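Local coordinates for protein HTH-type transcriptional regulator KdgR (Escherichia coli, PDB 1YSP) that represses transcription of genes for transport and catabolism of 2-keto-3-deoxygluconate, the chain here being its C-terminal IclR-type domain, without the DNA-binding domain, at residues N56-T61 and K77-G82; I63-L68 and D104-Q109; G112-N115 and G121-C124. One frame throughout, in Å; residues are numbered along the deposited sequence.

Interaction 1 of 3, residues N56-T61 and K77-G82; sequences NPLYST and KQILEG
Leu58 reaches across to Ile79 and Leu80 of helix 73-80, and one methyl does all the touching. Its CB meets nothing of 77-82 and lies instead against Leu68 of helix 62-69. CG stands beside the backbone N and anti to the carbonyl carbon (chi1 -72°), directing the branch toward 77-82. Of the two methyls at the tip, CD1 is the one turned to the helix: Leu58 CD1 sits 3.5 Å from Ile79 CG2 and 4.0 Å from Leu80 CD2, touching both of these sequence neighbours. The Leu58 side chain crosses that of Ile79 at about a right angle, so methyl meets methyl without running alongside. On its own side, Leu58 belongs to a turn closed by Thr61 OG1, which donates to Pro57 O at 2.9 Å in the carbonyl plane. The same hydroxyl caps Gly64 N, making Thr61 the N-cap of helix 62-69. Leu68 also touches Ile79 and Leu80, and Ile34 of strand 33-40 touches Leu58. Dispersion and the exclusion of water are all that join the two segments directly, consistent with a small hydrophobic cluster between the turn after strand 55-57 and helix 73-80.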
loop_
_atom_site.group_PDB
_atom_site.type_symbol
_atom_site.label_atom_id
_atom_site.label_comp_id
_atom_site.label_asym_id
_atom_site.label_seq_id
_atom_site.Cartn_x
_atom_site.Cartn_y
_atom_site.Cartn_z
ATOM N N ASN A 56 5.560 7.479 -6.819
ATOM C CA ASN A 56 6.564 6.807 -5.987
ATOM C C ASN A 56 6.898 5.421 -6.535
ATOM O O ASN A 56 6.109 4.855 -7.302
ATOM C CB ASN A 56 6.130 6.722 -4.502
ATOM C CG ASN A 56 6.516 7.990 -3.653
ATOM O OD1 ASN A 56 6.075 8.128 -2.497
ATOM N ND2 ASN A 56 7.350 8.865 -4.202
ATOM N N PRO A 57 8.078 4.873 -6.171
ATOM C CA PRO A 57 8.447 3.528 -6.664
ATOM C C PRO A 57 7.472 2.433 -6.204
ATOM O O PRO A 57 6.902 2.510 -5.095
ATOM C CB PRO A 57 9.820 3.287 -6.029
ATOM C CG PRO A 57 10.371 4.669 -5.773
ATOM C CD PRO A 57 9.141 5.451 -5.327
ATOM N N LEU A 58 7.338 1.397 -7.010
ATOM C CA LEU A 58 6.525 0.235 -6.641
ATOM C C LEU A 58 7.227 -0.619 -5.542
ATOM O O LEU A 58 6.587 -1.309 -4.762
ATOM C CB LEU A 58 6.344 -0.633 -7.887
ATOM C CG LEU A 58 5.412 -0.113 -9.010
ATOM C CD1 LEU A 58 5.487 -1.062 -10.176
ATOM C CD2 LEU A 58 3.969 -0.110 -8.459
ATOM N N TYR A 59 8.572 -0.621 -5.545
ATOM C CA TYR A 59 9.304 -1.648 -4.743
ATOM C C TYR A 59 9.607 -1.188 -3.303
ATOM O O TYR A 59 10.007 -2.007 -2.441
ATOM C CB TYR A 59 10.666 -2.010 -5.466
ATOM C CG TYR A 59 11.515 -0.802 -5.800
ATOM C CD1 TYR A 59 12.435 -0.285 -4.865
ATOM C CD2 TYR A 59 11.412 -0.156 -7.061
ATOM C CE1 TYR A 59 13.207 0.877 -5.153
ATOM C CE2 TYR A 59 12.197 0.983 -7.368
ATOM C CZ TYR A 59 13.071 1.499 -6.433
ATOM O OH TYR A 59 13.815 2.604 -6.773
ATOM N N SER A 60 9.426 0.106 -3.034
ATOM C CA SER A 60 9.785 0.708 -1.723
ATOM C C SER A 60 8.575 1.314 -0.968
ATOM O O SER A 60 8.768 1.955 0.116
ATOM C CB SER A 60 10.799 1.832 -1.918
ATOM O OG SER A 60 10.265 2.872 -2.745
ATOM N N THR A 61 7.380 1.169 -1.540
ATOM C CA THR A 61 6.132 1.678 -0.935
ATOM C C THR A 61 5.264 0.505 -0.483
ATOM O O THR A 61 5.288 -0.538 -1.122
ATOM C CB THR A 61 5.323 2.580 -1.914
ATOM O OG1 THR A 61 4.942 1.842 -3.100
ATOM C CG2 THR A 61 6.142 3.795 -2.274
ATOM N N LYS A 77 6.775 -9.362 -13.467
ATOM C CA LYS A 77 8.111 -9.224 -14.050
ATOM C C LYS A 77 8.067 -8.261 -15.268
ATOM O O LYS A 77 8.985 -7.476 -15.462
ATOM C CB LYS A 77 8.737 -10.602 -14.347
ATOM C CG LYS A 77 9.401 -11.273 -13.112
ATOM C CD LYS A 77 10.075 -12.627 -13.473
ATOM C CE LYS A 77 10.992 -12.464 -14.710
ATOM N NZ LYS A 77 11.780 -13.683 -15.119
ATOM N N GLN A 78 6.974 -8.284 -16.022
ATOM C CA GLN A 78 6.707 -7.306 -17.114
ATOM C C GLN A 78 6.665 -5.845 -16.640
ATOM O O GLN A 78 7.392 -4.983 -17.164
ATOM C CB GLN A 78 5.410 -7.674 -17.858
ATOM C CG GLN A 78 4.916 -6.619 -18.865
ATOM C CD GLN A 78 3.671 -7.050 -19.688
ATOM O OE1 GLN A 78 2.686 -7.609 -19.156
ATOM N NE2 GLN A 78 3.706 -6.748 -20.997
ATOM N N ILE A 79 5.806 -5.562 -15.660
ATOM C CA ILE A 79 5.734 -4.221 -15.058
ATOM C C ILE A 79 7.140 -3.762 -14.588
ATOM O O ILE A 79 7.573 -2.647 -14.857
ATOM C CB ILE A 79 4.738 -4.206 -13.874
ATOM C CG1 ILE A 79 3.297 -4.484 -14.346
ATOM C CG2 ILE A 79 4.805 -2.869 -13.137
ATOM C CD1 ILE A 79 2.371 -5.051 -13.243
ATOM N N LEU A 80 7.871 -4.642 -13.902
ATOM C CA LEU A 80 9.149 -4.248 -13.299
ATOM C C LEU A 80 10.340 -4.191 -14.271
ATOM O O LEU A 80 11.419 -3.678 -13.932
ATOM C CB LEU A 80 9.478 -5.174 -12.135
ATOM C CG LEU A 80 8.483 -5.120 -10.975
ATOM C CD1 LEU A 80 8.925 -6.192 -9.989
ATOM C CD2 LEU A 80 8.464 -3.735 -10.384
ATOM N N GLU A 81 10.127 -4.662 -15.496
ATOM C CA GLU A 81 11.209 -4.654 -16.516
ATOM C C GLU A 81 11.886 -3.313 -16.722
ATOM O O GLU A 81 13.114 -3.236 -16.820
ATOM C CB GLU A 81 10.653 -5.147 -17.859
ATOM C CG GLU A 81 10.834 -6.611 -18.036
ATOM C CD GLU A 81 12.233 -6.955 -18.504
ATOM O OE1 GLU A 81 12.419 -7.117 -19.738
ATOM O OE2 GLU A 81 13.148 -7.050 -17.650
ATOM N N GLY A 82 11.079 -2.259 -16.775
ATOM C CA GLY A 82 11.566 -0.916 -17.054
ATOM C C GLY A 82 12.204 -0.180 -15.876
ATOM O O GLY A 82 12.996 0.756 -16.080
#

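Interaction 2 of 3, residues I63-L68 and D104-Q109; sequences IGKVLL and DQVREQ
Segments 63-68 and 104-109, both helical, come closest at Val66 and Val106, whose CA atoms are 6.9 Å apart, a near approach that short side chains permit. Val106 points toward 63-68 and divides its two methyls between two neighbours. Val106 CG1, anti to the backbone N (chi1 170°), meets Val66 CG1 at 4.1 Å, the two side chains crossing at about a right angle. Val106 CG2, on the other branch, lies 4.1 Å from Lys65 CB. Only the root of Lys65 takes part: its chain sets out toward Val106, then runs extended away from it, carrying NZ to a salt bridge with Glu117 and a hydrogen bond to Glu113 O. The ammonium of this buried lysine is thereby matched at its far end, while CB serves as apolar packing. Trp70 also touches Val106, and Leu103, one turn earlier on the same helix, packs on Lys65 and Leu68. On the outer side of helix 96-109, Gln105 NE2 donates to Gln109 OE1 at 2.9 Å; the acceptor lies near the Gln105 amide plane, but the donor stands 47° out of the Gln109 carbonyl plane. Between the helices the chemistry is that of branched aliphatic packing, with the Lys65 charge led away to Glu117, so the helix pair is joined here by shape and not by polar bonds.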
loop_
_atom_site.group_PDB
_atom_site.type_symbol
_atom_site.label_atom_id
_atom_site.label_comp_id
_atom_site.label_asym_id
_atom_site.label_seq_id
_atom_site.Cartn_x
_atom_site.Cartn_y
_atom_site.Cartn_z
ATOM N N ILE A 63 2.007 0.488 -0.576
ATOM C CA ILE A 63 0.917 0.399 -1.625
ATOM C C ILE A 63 1.446 -0.299 -2.892
ATOM O O ILE A 63 0.752 -1.102 -3.542
ATOM C CB ILE A 63 0.361 1.828 -1.943
ATOM C CG1 ILE A 63 -0.516 2.340 -0.755
ATOM C CG2 ILE A 63 -0.441 1.822 -3.285
ATOM C CD1 ILE A 63 -0.768 3.880 -0.813
ATOM N N GLY A 64 2.673 0.045 -3.287
ATOM C CA GLY A 64 3.313 -0.631 -4.426
ATOM C C GLY A 64 3.364 -2.124 -4.214
ATOM O O GLY A 64 3.012 -2.901 -5.109
ATOM N N LYS A 65 3.799 -2.564 -3.048
ATOM C CA LYS A 65 3.833 -3.991 -2.775
ATOM C C LYS A 65 2.469 -4.660 -2.900
ATOM O O LYS A 65 2.346 -5.770 -3.445
ATOM C CB LYS A 65 4.423 -4.301 -1.435
ATOM C CG LYS A 65 5.949 -3.881 -1.421
ATOM C CD LYS A 65 6.582 -4.237 -0.092
ATOM C CE LYS A 65 7.887 -3.395 0.059
ATOM N NZ LYS A 65 8.514 -3.548 1.444
ATOM N N VAL A 66 1.440 -4.006 -2.380
ATOM C CA VAL A 66 0.139 -4.674 -2.463
ATOM C C VAL A 66 -0.464 -4.634 -3.865
ATOM O O VAL A 66 -1.252 -5.519 -4.193
ATOM C CB VAL A 66 -0.931 -4.175 -1.363
ATOM C CG1 VAL A 66 -0.363 -4.254 0.121
ATOM C CG2 VAL A 66 -1.511 -2.870 -1.710
ATOM N N LEU A 67 -0.094 -3.656 -4.687
ATOM C CA LEU A 67 -0.564 -3.565 -6.103
ATOM C C LEU A 67 0.067 -4.631 -7.000
ATOM O O LEU A 67 -0.471 -4.969 -8.064
ATOM C CB LEU A 67 -0.276 -2.213 -6.702
ATOM C CG LEU A 67 -1.141 -1.038 -6.265
ATOM C CD1 LEU A 67 -0.414 0.275 -6.574
ATOM C CD2 LEU A 67 -2.531 -1.111 -6.947
ATOM N N LEU A 68 1.201 -5.135 -6.561
ATOM C CA LEU A 68 1.890 -6.257 -7.231
ATOM C C LEU A 68 1.675 -7.635 -6.676
ATOM O O LEU A 68 1.765 -8.612 -7.449
ATOM C CB LEU A 68 3.422 -5.999 -7.255
ATOM C CG LEU A 68 3.874 -4.706 -7.942
ATOM C CD1 LEU A 68 5.454 -4.516 -7.829
ATOM C CD2 LEU A 68 3.424 -4.564 -9.438
ATOM N N ASP A 104 5.659 -12.508 -2.051
ATOM C CA ASP A 104 5.117 -13.776 -1.526
ATOM C C ASP A 104 4.622 -13.576 -0.095
ATOM O O ASP A 104 3.494 -13.999 0.260
ATOM C CB ASP A 104 6.159 -14.907 -1.510
ATOM C CG ASP A 104 6.525 -15.430 -2.886
ATOM O OD1 ASP A 104 5.808 -15.219 -3.866
ATOM O OD2 ASP A 104 7.608 -16.059 -2.963
ATOM N N GLN A 105 5.457 -12.962 0.744
ATOM C CA GLN A 105 5.090 -12.731 2.141
ATOM C C GLN A 105 3.896 -11.758 2.230
ATOM O O GLN A 105 2.989 -11.960 3.073
ATOM C CB GLN A 105 6.273 -12.193 2.928
ATOM C CG GLN A 105 5.978 -11.808 4.348
ATOM C CD GLN A 105 5.725 -13.025 5.214
ATOM O OE1 GLN A 105 6.133 -14.140 4.849
ATOM N NE2 GLN A 105 5.044 -12.836 6.347
ATOM N N VAL A 106 3.903 -10.721 1.392
ATOM C CA VAL A 106 2.779 -9.764 1.392
ATOM C C VAL A 106 1.440 -10.516 1.124
ATOM O O VAL A 106 0.474 -10.361 1.873
ATOM C CB VAL A 106 3.024 -8.609 0.348
ATOM C CG1 VAL A 106 1.759 -7.726 0.154
ATOM C CG2 VAL A 106 4.200 -7.718 0.798
ATOM N N ARG A 107 1.405 -11.304 0.054
ATOM C CA ARG A 107 0.205 -12.098 -0.265
ATOM C C ARG A 107 -0.187 -13.015 0.907
ATOM O O ARG A 107 -1.375 -13.039 1.348
ATOM C CB ARG A 107 0.358 -12.843 -1.609
ATOM C CG ARG A 107 -0.974 -13.169 -2.313
ATOM C CD ARG A 107 -0.786 -14.018 -3.596
ATOM N NE ARG A 107 -2.006 -14.810 -3.833
ATOM C CZ ARG A 107 -2.793 -14.747 -4.913
ATOM N NH1 ARG A 107 -2.504 -13.950 -5.941
ATOM N NH2 ARG A 107 -3.880 -15.516 -4.974
ATOM N N GLU A 108 0.798 -13.705 1.461
ATOM C CA GLU A 108 0.593 -14.644 2.569
ATOM C C GLU A 108 -0.023 -13.966 3.805
ATOM O O GLU A 108 -0.934 -14.514 4.412
ATOM C CB GLU A 108 1.927 -15.300 2.907
ATOM C CG GLU A 108 1.905 -16.384 3.913
ATOM C CD GLU A 108 3.308 -16.774 4.243
ATOM O OE1 GLU A 108 3.776 -16.382 5.336
ATOM O OE2 GLU A 108 3.966 -17.386 3.367
ATOM N N GLN A 109 0.470 -12.779 4.166
ATOM C CA GLN A 109 0.040 -12.103 5.407
ATOM C C GLN A 109 -1.136 -11.146 5.225
ATOM O O GLN A 109 -1.753 -10.757 6.212
ATOM C CB GLN A 109 1.220 -11.403 6.087
ATOM C CG GLN A 109 1.711 -10.157 5.302
ATOM C CD GLN A 109 3.071 -9.668 5.796
ATOM O OE1 GLN A 109 3.705 -10.310 6.631
ATOM N NE2 GLN A 109 3.513 -8.531 5.298
#

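Interaction 3 of 3, residues G112-N115 and G121-C124; sequences GEDN and GLRC
Arg123 and Asn115 both start with CG anti to the backbone N, and a bend at chi3 (-76°) then turns the arginine's guanidinium toward Glu113 and Asn115. Asn115 OD1 lies over one face of the Arg123 guanidinium, 3.0 Å above the plane and offset toward the rim, with the amide and guanidinium planes 31° apart; the angles do not suit a hydrogen bond. At the guanidinium edge, Arg123 NH1 makes a salt bridge to Glu113 OE2 at 2.6 Å, its hydrogen bond weak because it is bent to 130°. An alanine in place of Arg123 would probably leave the Glu113 carboxylate without this counter-charge and the Asn115 amide without the guanidinium it lies against. Asp114 and Cys124 form an antiparallel hydrogen-bonded pair, Asp114 N to Cys124 O and Cys124 N to Asp114 O both at 2.9 Å. Asp114 CB and Cys124 CB meet at 4.1 Å on the face opposite Arg123. A water lies 2.7 Å from Asp114 OD2 and 3.0 Å from Leu122 O. Asp114 OD1 turns back to accept from Glu117 N, tying down the connection between the strands. Strands 112-115 and 123-130 make a beta hairpin at one end of the antiparallel sheet, with 112-115 outermost in this chain. Helix 96-109 leads into that strand, and Phe144 and Phe149 pack against Arg123.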
loop_
_atom_site.group_PDB
_atom_site.type_symbol
_atom_site.label_atom_id
_atom_site.label_comp_id
_atom_site.label_asym_id
_atom_site.label_seq_id
_atom_site.Cartn_x
_atom_site.Cartn_y
_atom_site.Cartn_z
ATOM N N GLY A 112 1.096 -5.201 3.098
ATOM C CA GLY A 112 2.462 -4.876 2.640
ATOM C C GLY A 112 2.965 -3.768 3.524
ATOM O O GLY A 112 2.180 -3.057 4.176
ATOM N N GLU A 113 4.284 -3.621 3.588
ATOM C CA GLU A 113 4.838 -2.576 4.439
ATOM C C GLU A 113 5.944 -1.847 3.740
ATOM O O GLU A 113 6.556 -2.374 2.773
ATOM C CB GLU A 113 5.424 -3.159 5.727
ATOM C CG GLU A 113 4.495 -3.616 6.810
ATOM C CD GLU A 113 5.312 -4.112 8.043
ATOM O OE1 GLU A 113 5.584 -5.345 8.169
ATOM O OE2 GLU A 113 5.691 -3.261 8.873
ATOM N N ASP A 114 6.223 -0.639 4.226
ATOM C CA ASP A 114 7.408 0.113 3.895
ATOM C C ASP A 114 8.018 0.392 5.255
ATOM O O ASP A 114 7.526 1.250 5.971
ATOM C CB ASP A 114 7.037 1.439 3.205
ATOM C CG ASP A 114 8.181 2.483 3.244
ATOM O OD1 ASP A 114 9.365 2.150 3.536
ATOM O OD2 ASP A 114 7.918 3.647 2.980
ATOM N N ASN A 115 9.037 -0.370 5.620
ATOM C CA ASN A 115 9.715 -0.210 6.893
ATOM C C ASN A 115 11.028 0.565 6.692
ATOM O O ASN A 115 12.105 -0.022 6.485
ATOM C CB ASN A 115 9.919 -1.575 7.534
ATOM C CG ASN A 115 10.547 -1.495 8.917
ATOM O OD1 ASN A 115 10.643 -0.415 9.488
ATOM N ND2 ASN A 115 11.004 -2.632 9.434
ATOM N N GLY A 121 13.014 6.870 9.277
ATOM C CA GLY A 121 12.024 7.413 10.188
ATOM C C GLY A 121 10.600 7.382 9.681
ATOM O O GLY A 121 9.689 7.837 10.390
ATOM N N LEU A 122 10.389 6.848 8.468
ATOM C CA LEU A 122 9.014 6.733 7.924
ATOM C C LEU A 122 8.590 5.256 7.749
ATOM O O LEU A 122 9.309 4.474 7.119
ATOM C CB LEU A 122 8.884 7.513 6.596
ATOM C CG LEU A 122 7.635 7.348 5.710
ATOM C CD1 LEU A 122 6.512 8.241 6.264
ATOM C CD2 LEU A 122 7.900 7.700 4.224
ATOM N N ARG A 123 7.444 4.875 8.317
ATOM C CA ARG A 123 6.947 3.527 8.108
ATOM C C ARG A 123 5.496 3.593 7.641
ATOM O O ARG A 123 4.754 4.475 8.076
ATOM C CB ARG A 123 7.086 2.665 9.346
ATOM C CG ARG A 123 6.801 1.219 9.012
ATOM C CD ARG A 123 6.493 0.308 10.165
ATOM N NE ARG A 123 7.626 -0.098 10.958
ATOM C CZ ARG A 123 7.904 -1.356 11.303
ATOM N NH1 ARG A 123 7.171 -2.380 10.865
ATOM N NH2 ARG A 123 8.937 -1.595 12.093
ATOM N N CYS A 124 5.125 2.683 6.743
ATOM C CA CYS A 124 3.755 2.623 6.205
ATOM C C CYS A 124 3.298 1.180 6.173
ATOM O O CYS A 124 4.126 0.237 6.078
ATOM C CB CYS A 124 3.699 3.260 4.800
ATOM S SG CYS A 124 3.910 5.069 4.836
HETATM O O HOH W 1 9.994 4.854 4.272
#

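Interactions 1 and 2 are buried and apolar. Helix 62-69, which carries 63-68 of interaction 2, also packs on interaction 1 through Leu68, which links the two by touching Leu58, Ile79 and Leu80. Interaction 3 is only partly buried and relies on strand pairing, a salt bridge and water, as suits a hairpin whose first strand is outermost in this chain. Its centre lies about 17 Å from that of interaction 1, and the two lie toward opposite ends of the same sheet, yet Ser60 O still packs against Asp114 CG. Interaction 2 touches both: besides the Leu68 packing, Val66 and Val106 lie against Gly112 of interaction 3.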